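Local coordinates for malonate decarboxylase subunit alpha (PDB 6MPR), which probably transfers the acyl-carrier subunit from its acetyl thioester to malonate, as the transferase component of bacterial malonate decarboxylase, at residues P84-V97 against L105-A119. Numbering follows the deposited sequence.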
loop_
_atom_site.group_PDB
_atom_site.type_symbol
_atom_site.label_atom_id
_atom_site.label_comp_id
_atom_site.label_asym_id
_atom_site.label_seq_id
_atom_site.Cartn_x
_atom_site.Cartn_y
_atom_site.Cartn_z
ATOM N N PRO A 84 -9.976 -17.094 31.887
ATOM C CA PRO A 84 -10.504 -17.632 30.619
ATOM C C PRO A 84 -11.998 -17.951 30.667
ATOM O O PRO A 84 -12.601 -18.124 29.602
ATOM C CB PRO A 84 -9.657 -18.895 30.386
ATOM C CG PRO A 84 -8.447 -18.718 31.270
ATOM C CD PRO A 84 -8.947 -17.968 32.467
ATOM N N ASP A 85 -12.619 -18.027 31.850
ATOM C CA ASP A 85 -14.078 -18.128 31.898
ATOM C C ASP A 85 -14.753 -16.826 31.489
ATOM O O ASP A 85 -15.948 -16.828 31.165
ATOM C CB ASP A 85 -14.544 -18.518 33.297
ATOM C CG ASP A 85 -14.098 -19.902 33.688
ATOM O OD1 ASP A 85 -14.032 -20.771 32.798
ATOM O OD2 ASP A 85 -13.811 -20.111 34.881
ATOM N N ILE A 86 -14.022 -15.718 31.530
ATOM C CA ILE A 86 -14.514 -14.426 31.074
ATOM C C ILE A 86 -14.051 -14.124 29.656
ATOM O O ILE A 86 -14.862 -13.817 28.785
ATOM C CB ILE A 86 -14.074 -13.320 32.056
ATOM C CG1 ILE A 86 -14.601 -13.635 33.455
ATOM C CG2 ILE A 86 -14.532 -11.942 31.576
ATOM C CD1 ILE A 86 -14.085 -12.689 34.508
ATOM N N LEU A 87 -12.741 -14.212 29.399
ATOM C CA LEU A 87 -12.177 -13.939 28.077
ATOM C C LEU A 87 -11.747 -15.254 27.436
ATOM O O LEU A 87 -10.752 -15.855 27.850
ATOM C CB LEU A 87 -10.993 -12.973 28.160
ATOM C CG LEU A 87 -11.287 -11.626 28.800
ATOM C CD1 LEU A 87 -10.083 -10.697 28.618
ATOM C CD2 LEU A 87 -12.539 -11.025 28.196
ATOM N N HIS A 88 -12.487 -15.679 26.413
ATOM C CA HIS A 88 -12.183 -16.883 25.654
ATOM C C HIS A 88 -12.546 -16.624 24.201
ATOM O O HIS A 88 -13.251 -15.662 23.887
ATOM C CB HIS A 88 -12.933 -18.108 26.190
ATOM C CG HIS A 88 -14.405 -17.887 26.343
ATOM N ND1 HIS A 88 -15.300 -18.090 25.316
ATOM C CD2 HIS A 88 -15.135 -17.469 27.403
ATOM C CE1 HIS A 88 -16.519 -17.806 25.736
ATOM N NE2 HIS A 88 -16.448 -17.428 26.999
ATOM N N ASP A 89 -12.026 -17.476 23.313
ATOM C CA ASP A 89 -12.314 -17.404 21.876
ATOM C C ASP A 89 -11.936 -16.054 21.291
ATOM O O ASP A 89 -12.552 -15.587 20.324
ATOM C CB ASP A 89 -13.780 -17.718 21.581
ATOM C CG ASP A 89 -14.116 -19.170 21.833
ATOM O OD1 ASP A 89 -13.738 -20.015 20.998
ATOM O OD2 ASP A 89 -14.712 -19.469 22.888
ATOM N N LEU A 90 -10.923 -15.418 21.869
ATOM C CA LEU A 90 -10.392 -14.200 21.276
ATOM C C LEU A 90 -9.781 -14.506 19.915
ATOM O O LEU A 90 -9.118 -15.527 19.727
ATOM C CB LEU A 90 -9.346 -13.558 22.195
ATOM C CG LEU A 90 -9.873 -13.001 23.521
ATOM C CD1 LEU A 90 -8.855 -12.106 24.200
ATOM C CD2 LEU A 90 -11.216 -12.271 23.315
ATOM N N HIS A 91 -10.026 -13.627 18.959
ATOM C CA HIS A 91 -9.454 -13.738 17.621
ATOM C C HIS A 91 -8.320 -12.725 17.598
ATOM O O HIS A 91 -8.555 -11.515 17.521
ATOM C CB HIS A 91 -10.520 -13.473 16.561
ATOM C CG HIS A 91 -10.027 -13.523 15.146
ATOM N ND1 HIS A 91 -10.889 -13.590 14.076
ATOM C CD2 HIS A 91 -8.777 -13.496 14.620
ATOM C CE1 HIS A 91 -10.195 -13.620 12.950
ATOM N NE2 HIS A 91 -8.909 -13.553 13.252
ATOM N N MET A 92 -7.089 -13.217 17.721
ATOM C CA MET A 92 -5.949 -12.313 17.793
ATOM C C MET A 92 -5.511 -11.920 16.398
ATOM O O MET A 92 -5.459 -12.753 15.482
ATOM C CB MET A 92 -4.780 -12.957 18.540
ATOM C CG MET A 92 -5.148 -13.440 19.940
ATOM S SD MET A 92 -5.909 -12.168 20.987
ATOM C CE MET A 92 -4.571 -10.960 21.038
ATOM N N ILE A 93 -5.190 -10.638 16.248
ATOM C CA ILE A 93 -4.690 -10.070 15.003
ATOM C C ILE A 93 -3.356 -9.430 15.341
ATOM O O ILE A 93 -3.311 -8.414 16.047
ATOM C CB ILE A 93 -5.664 -9.056 14.391
ATOM C CG1 ILE A 93 -6.998 -9.737 14.096
ATOM C CG2 ILE A 93 -5.093 -8.482 13.089
ATOM C CD1 ILE A 93 -8.152 -8.783 13.841
ATOM N N MET A 94 -2.263 -10.036 14.856
ATOM C CA MET A 94 -0.955 -9.588 15.308
ATOM C C MET A 94 0.010 -9.472 14.141
ATOM O O MET A 94 0.274 -10.470 13.466
ATOM C CB MET A 94 -0.400 -10.552 16.351
ATOM C CG MET A 94 -1.320 -10.717 17.577
ATOM S SD MET A 94 -0.589 -11.766 18.836
ATOM C CE MET A 94 0.697 -10.664 19.400
ATOM N N PRO A 95 0.564 -8.285 13.878
ATOM C CA PRO A 95 1.576 -8.188 12.817
ATOM C C PRO A 95 2.752 -9.115 13.064
ATOM O O PRO A 95 3.242 -9.755 12.134
ATOM C CB PRO A 95 1.983 -6.706 12.860
ATOM C CG PRO A 95 0.741 -6.011 13.401
ATOM C CD PRO A 95 0.188 -6.968 14.426
ATOM N N SER A 96 3.194 -9.222 14.315
ATOM C CA SER A 96 4.352 -10.039 14.662
ATOM C C SER A 96 4.050 -10.799 15.947
ATOM O O SER A 96 3.610 -10.194 16.930
ATOM C CB SER A 96 5.602 -9.160 14.828
ATOM O OG SER A 96 6.781 -9.949 14.806
ATOM N N VAL A 97 4.273 -12.119 15.933
ATOM C CA VAL A 97 4.038 -12.993 17.084
ATOM C C VAL A 97 5.402 -13.468 17.562
ATOM O O VAL A 97 5.987 -14.378 16.967
ATOM C CB VAL A 97 3.144 -14.190 16.741
ATOM C CG1 VAL A 97 2.705 -14.900 18.022
ATOM C CG2 VAL A 97 1.948 -13.767 15.926
ATOM N N LEU A 105 -1.575 -17.294 25.278
ATOM C CA LEU A 105 -3.012 -17.021 25.155
ATOM C C LEU A 105 -3.768 -18.216 24.587
ATOM O O LEU A 105 -4.912 -18.487 24.980
ATOM C CB LEU A 105 -3.252 -15.803 24.264
ATOM C CG LEU A 105 -2.712 -14.472 24.767
ATOM C CD1 LEU A 105 -2.761 -13.431 23.650
ATOM C CD2 LEU A 105 -3.501 -14.013 26.007
ATOM N N PHE A 106 -3.159 -18.923 23.636
ATOM C CA PHE A 106 -3.834 -20.062 23.023
ATOM C C PHE A 106 -3.748 -21.291 23.906
ATOM O O PHE A 106 -4.746 -21.997 24.089
ATOM C CB PHE A 106 -3.247 -20.314 21.636
ATOM C CG PHE A 106 -3.409 -19.129 20.712
ATOM C CD1 PHE A 106 -2.472 -18.100 20.698
ATOM C CD2 PHE A 106 -4.517 -19.027 19.890
ATOM C CE1 PHE A 106 -2.636 -16.994 19.863
ATOM C CE2 PHE A 106 -4.691 -17.938 19.061
ATOM C CZ PHE A 106 -3.738 -16.912 19.044
ATOM N N GLU A 107 -2.576 -21.546 24.485
ATOM C CA GLU A 107 -2.459 -22.634 25.449
ATOM C C GLU A 107 -3.465 -22.486 26.579
ATOM O O GLU A 107 -4.068 -23.472 27.015
ATOM C CB GLU A 107 -1.039 -22.678 25.998
ATOM C CG GLU A 107 -0.731 -23.908 26.813
ATOM C CD GLU A 107 0.727 -23.963 27.198
ATOM O OE1 GLU A 107 1.542 -23.326 26.495
ATOM O OE2 GLU A 107 1.057 -24.630 28.202
ATOM N N LYS A 108 -3.682 -21.257 27.051
ATOM C CA LYS A 108 -4.538 -21.036 28.212
ATOM C C LYS A 108 -6.027 -20.974 27.870
ATOM O O LYS A 108 -6.846 -20.835 28.784
ATOM C CB LYS A 108 -4.124 -19.742 28.929
ATOM C CG LYS A 108 -2.774 -19.806 29.624
ATOM C CD LYS A 108 -2.406 -18.488 30.283
ATOM C CE LYS A 108 -1.282 -18.692 31.291
ATOM N NZ LYS A 108 -0.862 -17.418 31.922
ATOM N N GLY A 109 -6.403 -21.056 26.597
ATOM C CA GLY A 109 -7.807 -21.003 26.250
ATOM C C GLY A 109 -8.390 -19.614 26.205
ATOM O O GLY A 109 -9.619 -19.472 26.182
ATOM N N ILE A 110 -7.546 -18.585 26.202
ATOM C CA ILE A 110 -8.027 -17.213 26.092
ATOM C C ILE A 110 -8.270 -16.851 24.632
ATOM O O ILE A 110 -9.316 -16.293 24.280
ATOM C CB ILE A 110 -7.027 -16.255 26.761
ATOM C CG1 ILE A 110 -6.996 -16.527 28.277
ATOM C CG2 ILE A 110 -7.372 -14.809 26.419
ATOM C CD1 ILE A 110 -5.811 -15.922 29.009
ATOM N N ALA A 111 -7.322 -17.195 23.768
ATOM C CA ALA A 111 -7.408 -16.965 22.333
ATOM C C ALA A 111 -7.606 -18.291 21.606
ATOM O O ALA A 111 -7.171 -19.347 22.081
ATOM C CB ALA A 111 -6.145 -16.270 21.815
ATOM N N ARG A 112 -8.280 -18.240 20.451
ATOM C CA ARG A 112 -8.460 -19.436 19.626
ATOM C C ARG A 112 -7.978 -19.216 18.195
ATOM O O ARG A 112 -7.284 -20.069 17.631
ATOM C CB ARG A 112 -9.923 -19.877 19.602
ATOM C CG ARG A 112 -10.106 -21.358 19.265
ATOM C CD ARG A 112 -9.418 -22.173 20.341
ATOM N NE ARG A 112 -9.772 -23.586 20.367
ATOM C CZ ARG A 112 -9.659 -24.351 21.449
ATOM N NH1 ARG A 112 -9.224 -23.828 22.592
ATOM N NH2 ARG A 112 -9.992 -25.636 21.398
ATOM N N LYS A 113 -8.335 -18.081 17.596
ATOM C CA LYS A 113 -7.997 -17.791 16.209
ATOM C C LYS A 113 -6.831 -16.817 16.130
ATOM O O LYS A 113 -6.659 -15.947 16.987
ATOM C CB LYS A 113 -9.198 -17.203 15.458
ATOM C CG LYS A 113 -10.398 -18.101 15.363
ATOM C CD LYS A 113 -11.455 -17.413 14.512
ATOM C CE LYS A 113 -12.785 -18.129 14.548
ATOM N NZ LYS A 113 -13.766 -17.381 13.711
ATOM N N LEU A 114 -6.032 -16.958 15.081
ATOM C CA LEU A 114 -4.882 -16.086 14.885
ATOM C C LEU A 114 -4.754 -15.705 13.421
ATOM O O LEU A 114 -4.737 -16.579 12.552
ATOM C CB LEU A 114 -3.590 -16.763 15.356
ATOM C CG LEU A 114 -2.308 -15.964 15.082
ATOM C CD1 LEU A 114 -2.281 -14.664 15.929
ATOM C CD2 LEU A 114 -1.085 -16.831 15.349
ATOM N N ASP A 115 -4.681 -14.399 13.156
ATOM C CA ASP A 115 -4.247 -13.858 11.872
ATOM C C ASP A 115 -2.992 -13.045 12.132
ATOM O O ASP A 115 -2.991 -12.188 13.023
ATOM C CB ASP A 115 -5.322 -12.983 11.222
ATOM C CG ASP A 115 -6.380 -13.803 10.506
ATOM O OD1 ASP A 115 -6.092 -14.346 9.413
ATOM O OD2 ASP A 115 -7.493 -13.940 11.047
ATOM N N PHE A 116 -1.924 -13.320 11.381
ATOM C CA PHE A 116 -0.635 -12.693 11.678
ATOM C C PHE A 116 0.179 -12.523 10.405
ATOM O O PHE A 116 -0.205 -12.984 9.326
ATOM C CB PHE A 116 0.169 -13.486 12.728
ATOM C CG PHE A 116 0.779 -14.780 12.214
ATOM C CD1 PHE A 116 -0.011 -15.892 11.974
ATOM C CD2 PHE A 116 2.150 -14.884 12.019
ATOM C CE1 PHE A 116 0.556 -17.093 11.525
ATOM C CE2 PHE A 116 2.725 -16.061 11.568
ATOM C CZ PHE A 116 1.926 -17.166 11.303
ATOM N N SER A 117 1.310 -11.821 10.545
ATOM C CA SER A 117 2.257 -11.640 9.447
ATOM C C SER A 117 3.630 -12.239 9.713
ATOM O O SER A 117 4.167 -12.948 8.849
ATOM C CB SER A 117 2.397 -10.153 9.106
ATOM O OG SER A 117 3.336 -9.981 8.053
ATOM N N PHE A 118 4.237 -11.993 10.871
ATOM C CA PHE A 118 5.578 -12.515 11.110
ATOM C C PHE A 118 5.616 -13.429 12.328
ATOM O O PHE A 118 4.931 -13.184 13.320
ATOM C CB PHE A 118 6.605 -11.389 11.285
ATOM C CG PHE A 118 8.007 -11.893 11.490
ATOM C CD1 PHE A 118 8.754 -12.366 10.419
ATOM C CD2 PHE A 118 8.562 -11.932 12.758
ATOM C CE1 PHE A 118 10.032 -12.849 10.610
ATOM C CE2 PHE A 118 9.857 -12.409 12.958
ATOM C CZ PHE A 118 10.585 -12.870 11.886
ATOM N N ALA A 119 6.405 -14.498 12.220
ATOM C CA ALA A 119 6.814 -15.307 13.359
ATOM C C ALA A 119 8.202 -15.857 13.077
ATOM O O ALA A 119 8.622 -15.986 11.919
ATOM C CB ALA A 119 5.832 -16.450 13.644
HETATM O O HOH W 1 -10.522 -19.729 23.425
#
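A right-handed beta-alpha-beta crossover joins strands 90-94 and 111-116, parallel neighbours in the eight-stranded sheet of this chain, through helix 100-107. Leu90 pairs with Ala111 but His91 with Lys113, so the register slips by one residue in a beta bulge. There Leu90 O accepts Arg112 N at 2.9 Å and, weakly, Lys113 N. Beyond the bulge Met92 N bonds to Lys113 O, Asp115 N to Met92 O and Met94 N to Asp115 O. On the sheet face of His91 and Asp115, the imidazole has swung anti to its own backbone nitrogen (chi1 178°), which carries NE2 across to Asp115 OD2 at 2.6 Å. The bond lies close to the ring plane and uses the carboxylate's anti lone pair. Lys113 CB sits over one face of the same ring in a CH-pi contact, 4.0 Å from its centroid. The other carboxylate oxygen, Asp115 OD1, takes the backbone N-H of Ala139, tying the pair to strand 136-140; with both oxygens bonded, the carboxylate's rotation is fixed. The opposite sheet face is apolar: bends at chi2 and chi3 fold Met92 toward the helix, its CG 3.5 Å from Ala111 CB and its CE against Leu105 CD1. Ala111 CB also rests on a face of the Phe106 ring. A Schellman motif at Gly109 ends the helix. Past corners at Pro95 and Ser117 the chains pair again as strands 96-97 and 118-119, where Val97 N reaches Phe118 O at 2.9 Å and Ser96 OG meets the Phe118 ring edge at CD2, 3.4 Å away.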